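Sortase family protein (Streptococcus agalactiae, PDB 3O0P) probably catalyses the transpeptidation that joins pilin subunits into pili, as a pilus-related class C sortase of group B Streptococcus. Local coordinates at residues 67-72 against 83-88; 11-16 against 141-146; 37-42 against 102-107. All blocks are in the same frame, centred on the assembly; numbering follows the deposited sequence. Where two conformers were deposited one is given.

Interaction 1 (67-72 against 83-88); sequences SEKIGI and PIFAGS
A classic beta bulge marks this end of the hairpin of strands 71-75 and 80-85, part of the sortase sheet. Ile70 and Gly71 both face Ile84. Ile84 O accepts a hydrogen bond from Ile70 N at 2.8 Å, nearly along its C=O axis. The same oxygen takes a second, weak bond from Gly71 N at 3.4 Å. In return Ile84 N gives a straight bond to Gly71 O (2.8 Å, N-H...O 169°), from above the carbonyl plane. One residue on, Ile72 and Pro83 form an antiparallel non-hydrogen-bonded pair.

The side chains of Ile70 and Ile84 cross at about a right angle. Ile70 CG1 takes the crowded position between N and the carbonyl carbon (chi1 66°), and it lies 3.8 Å from Ile84 CG2. Ile84 CD1 reaches along the backbone to Ile72. Lys69 is extended beyond CG and runs alongside Pro83 and Phe85, pointing the same way. Lys69 CG lies 3.6 Å from Phe85 CE1, and Lys69 CE also touches Pro83 CB.

Further out, Lys69 NZ hydrogen-bonds to Gln9 O and makes a salt bridge with Asp12, which holds the ammonium end of the Lys69 side chain. The Phe85 ring has a cation-pi partner in Lys95. Its edge meets Glu68, with Phe85 CD1 3.4 Å from Glu68 O. Glu68 O accepts a hydrogen bond from a water, which in turn accepts from Ala86 N at 2.8 Å.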
# COMPACT_ATOMS: atom_id res chain seq x y z
N SER A 67 -16.05 6.20 1.41
CA SER A 67 -16.08 5.85 2.82
C SER A 67 -14.72 6.11 3.49
O SER A 67 -14.28 5.35 4.37
CB SER A 67 -16.46 4.38 2.99
OG SER A 67 -17.10 4.16 4.23
N GLU A 68 -14.06 7.18 3.06
CA GLU A 68 -12.81 7.67 3.67
C GLU A 68 -11.57 6.85 3.34
O GLU A 68 -10.47 7.12 3.85
CB GLU A 68 -12.95 7.71 5.20
CG GLU A 68 -14.09 8.58 5.66
CD GLU A 68 -14.02 8.88 7.14
OE1 GLU A 68 -14.44 8.01 7.94
OE2 GLU A 68 -13.54 9.97 7.51
N LYS A 69 -11.75 5.82 2.53
CA LYS A 69 -10.72 4.84 2.24
C LYS A 69 -10.43 4.76 0.76
O LYS A 69 -11.33 4.99 -0.05
CB LYS A 69 -11.19 3.46 2.74
CG LYS A 69 -11.38 3.46 4.24
CD LYS A 69 -12.31 2.40 4.74
CE LYS A 69 -12.41 2.45 6.26
NZ LYS A 69 -13.51 1.62 6.82
N ILE A 70 -9.20 4.39 0.41
CA ILE A 70 -8.88 4.20 -1.00
C ILE A 70 -8.77 2.75 -1.45
O ILE A 70 -8.55 2.48 -2.62
CB ILE A 70 -7.61 4.97 -1.41
CG1 ILE A 70 -6.37 4.41 -0.71
CG2 ILE A 70 -7.80 6.49 -1.18
CD1 ILE A 70 -5.05 4.96 -1.25
N GLY A 71 -8.94 1.81 -0.53
CA GLY A 71 -8.91 0.43 -0.92
C GLY A 71 -8.88 -0.49 0.26
O GLY A 71 -9.09 -0.07 1.40
N ILE A 72 -8.62 -1.75 -0.03
CA ILE A 72 -8.51 -2.82 0.95
C ILE A 72 -7.29 -3.66 0.58
O ILE A 72 -7.13 -4.04 -0.58
CB ILE A 72 -9.74 -3.73 0.92
CG1 ILE A 72 -11.01 -2.93 1.21
CG2 ILE A 72 -9.58 -4.91 1.88
CD1 ILE A 72 -12.27 -3.66 0.84
N PRO A 83 -8.48 -1.97 5.77
CA PRO A 83 -8.68 -0.75 4.96
C PRO A 83 -7.36 -0.05 4.66
O PRO A 83 -6.45 -0.06 5.49
CB PRO A 83 -9.56 0.12 5.85
CG PRO A 83 -9.24 -0.34 7.26
CD PRO A 83 -8.87 -1.79 7.18
N ILE A 84 -7.28 0.53 3.47
CA ILE A 84 -6.17 1.39 3.08
C ILE A 84 -6.66 2.83 3.05
O ILE A 84 -7.64 3.15 2.37
CB ILE A 84 -5.63 1.04 1.67
CG1 ILE A 84 -5.27 -0.45 1.54
CG2 ILE A 84 -4.42 1.92 1.37
CD1 ILE A 84 -5.00 -0.86 0.10
N PHE A 85 -5.96 3.67 3.79
CA PHE A 85 -6.23 5.11 3.81
C PHE A 85 -5.13 5.83 3.04
O PHE A 85 -4.00 5.35 2.95
CB PHE A 85 -6.25 5.63 5.24
CG PHE A 85 -7.29 4.98 6.10
CD1 PHE A 85 -8.57 5.49 6.16
CD2 PHE A 85 -6.99 3.84 6.84
CE1 PHE A 85 -9.53 4.90 6.97
CE2 PHE A 85 -7.96 3.24 7.64
CZ PHE A 85 -9.21 3.77 7.70
N ALA A 86 -5.46 6.98 2.47
CA ALA A 86 -4.45 7.81 1.86
C ALA A 86 -3.47 8.29 2.90
O ALA A 86 -3.81 8.63 4.03
CB ALA A 86 -5.07 8.99 1.15
N GLY A 87 -2.21 8.32 2.51
CA GLY A 87 -1.13 8.79 3.36
C GLY A 87 -0.75 7.78 4.41
O GLY A 87 -1.26 6.66 4.50
N SER A 88 0.19 8.18 5.26
CA SER A 88 0.74 7.28 6.24
C SER A 88 0.92 8.01 7.58
O SER A 88 1.86 7.76 8.31
CB SER A 88 2.07 6.69 5.73
OG SER A 88 2.98 7.71 5.40
O HOH W 1 -8.20 7.69 2.36

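Interaction 2 (11-16 against 141-146)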
# COMPACT_ATOMS: atom_id res chain seq x y z
N GLN A 11 -16.11 -3.42 4.81
CA GLN A 11 -17.39 -3.62 4.15
C GLN A 11 -18.00 -2.31 3.68
O GLN A 11 -18.68 -2.25 2.64
CB GLN A 11 -18.38 -4.30 5.10
CG GLN A 11 -18.14 -5.78 5.34
CD GLN A 11 -18.85 -6.28 6.60
OE1 GLN A 11 -18.68 -5.72 7.69
NE2 GLN A 11 -19.65 -7.33 6.46
N ASP A 12 -17.77 -1.24 4.43
CA ASP A 12 -18.26 0.07 4.05
C ASP A 12 -17.64 0.53 2.72
O ASP A 12 -18.33 1.09 1.88
CB ASP A 12 -17.98 1.11 5.15
CG ASP A 12 -16.49 1.30 5.45
OD1 ASP A 12 -15.69 0.37 5.24
OD2 ASP A 12 -16.12 2.39 5.93
N PHE A 13 -16.34 0.30 2.53
CA PHE A 13 -15.68 0.62 1.26
C PHE A 13 -16.31 -0.17 0.11
O PHE A 13 -16.64 0.37 -0.95
CB PHE A 13 -14.16 0.36 1.36
CG PHE A 13 -13.46 0.60 0.05
CD1 PHE A 13 -12.98 1.86 -0.28
CD2 PHE A 13 -13.32 -0.43 -0.88
CE1 PHE A 13 -12.36 2.08 -1.50
CE2 PHE A 13 -12.71 -0.20 -2.10
CZ PHE A 13 -12.24 1.05 -2.39
N GLU A 14 -16.47 -1.48 0.30
CA GLU A 14 -17.05 -2.30 -0.74
C GLU A 14 -18.42 -1.78 -1.15
O GLU A 14 -18.75 -1.71 -2.33
CB GLU A 14 -17.14 -3.76 -0.30
CG GLU A 14 -15.80 -4.40 -0.00
CD GLU A 14 -15.87 -5.89 0.32
OE1 GLU A 14 -16.90 -6.53 0.08
OE2 GLU A 14 -14.84 -6.42 0.79
N ARG A 15 -19.25 -1.48 -0.15
CA ARG A 15 -20.62 -1.05 -0.42
C ARG A 15 -20.61 0.26 -1.19
O ARG A 15 -21.34 0.44 -2.17
CB ARG A 15 -21.36 -0.87 0.92
CG ARG A 15 -22.80 -0.45 0.87
CD ARG A 15 -23.34 -0.27 2.30
NE ARG A 15 -24.77 0.01 2.38
CZ ARG A 15 -25.70 -0.93 2.52
NH1 ARG A 15 -25.36 -2.21 2.61
NH2 ARG A 15 -26.97 -0.58 2.59
N ALA A 16 -19.77 1.20 -0.76
CA ALA A 16 -19.74 2.50 -1.40
C ALA A 16 -19.14 2.43 -2.81
O ALA A 16 -19.61 3.11 -3.71
CB ALA A 16 -18.97 3.49 -0.54
N TYR A 141 -3.52 -9.03 -2.27
CA TYR A 141 -4.55 -8.47 -3.13
C TYR A 141 -4.90 -7.06 -2.69
O TYR A 141 -5.04 -6.81 -1.50
CB TYR A 141 -5.79 -9.38 -3.05
CG TYR A 141 -5.44 -10.83 -3.27
CD1 TYR A 141 -5.50 -11.39 -4.54
CD2 TYR A 141 -5.02 -11.64 -2.22
CE1 TYR A 141 -5.15 -12.71 -4.76
CE2 TYR A 141 -4.66 -12.97 -2.44
CZ TYR A 141 -4.73 -13.49 -3.70
OH TYR A 141 -4.40 -14.80 -3.94
N ILE A 142 -5.09 -6.15 -3.64
CA ILE A 142 -5.56 -4.81 -3.34
C ILE A 142 -6.86 -4.59 -4.08
O ILE A 142 -6.92 -4.76 -5.30
CB ILE A 142 -4.53 -3.74 -3.76
CG1 ILE A 142 -3.24 -3.90 -2.96
CG2 ILE A 142 -5.09 -2.34 -3.56
CD1 ILE A 142 -2.07 -3.15 -3.52
N GLN A 143 -7.91 -4.23 -3.34
CA GLN A 143 -9.16 -3.84 -3.96
C GLN A 143 -9.26 -2.34 -3.95
O GLN A 143 -9.07 -1.69 -2.92
CB GLN A 143 -10.34 -4.46 -3.22
CG GLN A 143 -11.66 -4.14 -3.88
CD GLN A 143 -12.85 -4.73 -3.15
OE1 GLN A 143 -12.70 -5.55 -2.23
NE2 GLN A 143 -14.04 -4.29 -3.53
N ASN A 144 -9.51 -1.77 -5.12
CA ASN A 144 -9.79 -0.33 -5.24
C ASN A 144 -11.23 -0.15 -5.72
O ASN A 144 -11.99 -1.11 -5.77
CB ASN A 144 -8.76 0.36 -6.14
CG ASN A 144 -8.73 -0.23 -7.55
OD1 ASN A 144 -9.78 -0.49 -8.14
ND2 ASN A 144 -7.53 -0.48 -8.07
N ILE A 145 -11.62 1.07 -6.04
CA ILE A 145 -13.01 1.32 -6.38
C ILE A 145 -13.44 0.57 -7.62
O ILE A 145 -14.64 0.38 -7.81
CB ILE A 145 -13.31 2.82 -6.59
CG1 ILE A 145 -12.30 3.50 -7.52
CG2 ILE A 145 -13.42 3.55 -5.24
CD1 ILE A 145 -12.70 4.86 -7.99
N LYS A 146 -12.50 0.20 -8.50
CA LYS A 146 -12.84 -0.49 -9.73
C LYS A 146 -12.79 -2.01 -9.65
O LYS A 146 -13.67 -2.69 -10.16
CB LYS A 146 -11.92 -0.02 -10.85
CG LYS A 146 -12.22 -0.71 -12.18
CD LYS A 146 -11.37 -0.24 -13.34
CE LYS A 146 -11.86 -0.85 -14.66
NZ LYS A 146 -13.10 -0.21 -15.14
O HOH W 2 -16.67 -6.13 -3.33
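The N-terminal helix 11-18 of this sortase packs against strand 139-143 and the Asx turn at Asn144, with Phe13 as the main link. The Phe13 CB points toward the strand segment. CG is anti to the backbone N (chi1 177°), which carries the ring straight out from the helix. Chi2 is 88°, and the far edge of the ring does the touching. Phe13 CE1 brushes Ile145 CG2 at 4.2 Å. Phe13 CE2 lies 3.8 Å from Asn144 O. The tip, Phe13 CZ, meets the peptide between Asn144 and Ile145, with Asn144 C at 3.7 Å in the ring plane. Phe13 CZ also touches Ile145 CG2 at 4.0 Å, and the two side chains cross at about a right angle. Val66, Lys69 and Ile72 also pack on Phe13.

Beside the ring contact lies a looser polar one. Glu14 and Gln143 are both extended beyond CG and cross each other, with carboxylate and amide planes 41° apart. They share no direct hydrogen bond. The Glu14 carboxylate has its salt bridge with Lys81. A water accepts from Gln143 NE2 at 3.2 Å and gives only a weak bond to Glu14 OE1.

The backbone that receives the ring is shaped by Asn144. Its ND2 donates to Pro106 O, and its OD1 also accepts from Glu147 N. In the Asx turn itself, Lys146 N donates to Asn144 OD1 at 2.8 Å, in the carbonyl plane.

Interaction 3 (37-42 against 102-107); sequences DSLNNV and GTSLPI
Leu39 supplies most of the side-chain contact between these two loops. Its CB points toward 102-107, and CG is anti to the backbone N (chi1 -178°). With chi2 at 79°, the two methyls lie along the backbone of Gly102, Thr103 and Ser104. Leu39 CD1 is 3.5 Å from Thr103 O. Leu39 CD2 is 3.6 Å from Gly102 O and also lies near Ser104 N. No hydrogen bond crosses between the segments.

Asn41 adds a second touch. Its CG takes the crowded position between N and the carbonyl carbon (chi1 66°), and its amide leads away from the contact. What remains close is Asn41 CB, 3.5 Å from Gly102 O. Asn41 CA makes a CA-H...O contact with Gly102 O, also at 3.5 Å. The backbones come close here, with Asn41 CA and Gly102 CA 4.3 Å apart.

Each loop is shaped by its own turn. Asn40 points away and closes an Asx turn, in which Val42 N donates to Asn40 OD1 at 3.1 Å. Pro106 centres an inverse gamma turn. The 102-107 loop is also tied outward: the Ser104 hydroxyl, with OG anti to the carbonyl carbon, accepts from His113 N. Leu105 N donates to Asn36 OD1, which ties this loop to helix 22-37. The contact thus holds the chain leaving that helix against the sortase domain, consistent with the N-terminal extension of class C sortases that leads into their lid.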
# COMPACT_ATOMS: atom_id res chain seq x y z
N ASP A 37 0.91 9.16 -13.76
CA ASP A 37 1.80 9.56 -14.85
C ASP A 37 2.62 10.79 -14.51
O ASP A 37 3.69 10.97 -15.07
CB ASP A 37 0.98 9.84 -16.10
CG ASP A 37 0.42 8.60 -16.72
OD1 ASP A 37 0.89 7.50 -16.38
OD2 ASP A 37 -0.47 8.76 -17.59
N SER A 38 2.12 11.66 -13.63
CA SER A 38 2.85 12.86 -13.24
C SER A 38 3.54 12.71 -11.88
O SER A 38 4.02 13.68 -11.33
CB SER A 38 1.90 14.06 -13.21
OG SER A 38 0.88 13.88 -12.26
N LEU A 39 3.60 11.48 -11.37
CA LEU A 39 4.12 11.18 -10.03
C LEU A 39 5.51 11.73 -9.86
O LEU A 39 6.39 11.44 -10.67
CB LEU A 39 4.18 9.67 -9.83
CG LEU A 39 4.67 9.16 -8.46
CD1 LEU A 39 3.54 9.27 -7.43
CD2 LEU A 39 5.17 7.72 -8.53
N ASN A 40 5.73 12.49 -8.80
CA ASN A 40 7.10 12.87 -8.42
C ASN A 40 7.36 12.25 -7.05
O ASN A 40 6.64 12.50 -6.08
CB ASN A 40 7.30 14.39 -8.39
CG ASN A 40 8.78 14.79 -8.26
OD1 ASN A 40 9.62 13.99 -7.86
ND2 ASN A 40 9.09 16.04 -8.60
N ASN A 41 8.40 11.43 -6.99
CA ASN A 41 8.72 10.70 -5.76
C ASN A 41 9.48 11.55 -4.73
O ASN A 41 9.94 11.04 -3.72
CB ASN A 41 9.45 9.39 -6.08
CG ASN A 41 10.81 9.61 -6.68
OD1 ASN A 41 11.43 10.62 -6.42
ND2 ASN A 41 11.28 8.68 -7.51
N VAL A 42 9.58 12.85 -4.95
CA VAL A 42 10.07 13.74 -3.89
C VAL A 42 9.21 13.66 -2.60
O VAL A 42 9.68 14.02 -1.50
CB VAL A 42 10.15 15.19 -4.38
N GLY A 102 4.09 9.56 -2.75
CA GLY A 102 5.29 9.49 -3.54
C GLY A 102 5.44 8.21 -4.34
O GLY A 102 6.36 8.12 -5.18
N THR A 103 4.58 7.24 -4.07
CA THR A 103 4.52 5.99 -4.83
C THR A 103 3.21 5.96 -5.63
O THR A 103 2.27 6.73 -5.38
CB THR A 103 4.64 4.74 -3.93
OG1 THR A 103 3.43 4.49 -3.19
CG2 THR A 103 5.85 4.90 -2.98
N SER A 104 3.17 5.09 -6.62
CA SER A 104 2.01 5.02 -7.49
C SER A 104 0.76 4.72 -6.66
O SER A 104 0.81 3.94 -5.70
CB SER A 104 2.17 3.92 -8.50
OG SER A 104 3.39 3.99 -9.20
N LEU A 105 -0.36 5.31 -7.04
CA LEU A 105 -1.64 4.92 -6.47
C LEU A 105 -1.93 3.49 -6.86
O LEU A 105 -1.50 3.03 -7.93
CB LEU A 105 -2.72 5.83 -7.02
CG LEU A 105 -2.60 7.30 -6.62
CD1 LEU A 105 -3.65 8.11 -7.33
CD2 LEU A 105 -2.72 7.50 -5.11
N PRO A 106 -2.67 2.75 -6.01
CA PRO A 106 -2.81 1.30 -6.18
C PRO A 106 -3.87 0.90 -7.20
O PRO A 106 -4.93 0.34 -6.86
CB PRO A 106 -3.16 0.82 -4.77
CG PRO A 106 -3.87 2.00 -4.18
CD PRO A 106 -3.11 3.20 -4.68
N ILE A 107 -3.56 1.18 -8.46
CA ILE A 107 -4.46 0.84 -9.55
C ILE A 107 -3.78 -0.01 -10.62
O ILE A 107 -4.39 -0.35 -11.61
CB ILE A 107 -5.04 2.12 -10.22
CG1 ILE A 107 -3.95 3.04 -10.78
CG2 ILE A 107 -5.87 2.89 -9.21
CD1 ILE A 107 -4.50 4.15 -11.69

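Overall arrangement
Interactions 1 and 2 are buried and share one sheet, in which strands 71-75 and 139-143 are neighbours. They also touch directly: Phe13 CE1 packs on Lys69 O and Gly71 N, beside and at the bulge, and Asp12 bonds Ser67 and Lys69. Interaction 3 is partly buried and joins two loops, with its centre about 16 Å from that of interaction 1 and 20 Å from that of interaction 2. Asn144 of interaction 2 bonds Pro106 of interaction 3. The chemistry differs with place. Strand pairing gives interaction 1 direct backbone bonds. In interaction 2 an aromatic ring from a helix sets its edge against the Asn144-Ile145 peptide. Interaction 3 rests on leucine methyls and a CA-H...O contact.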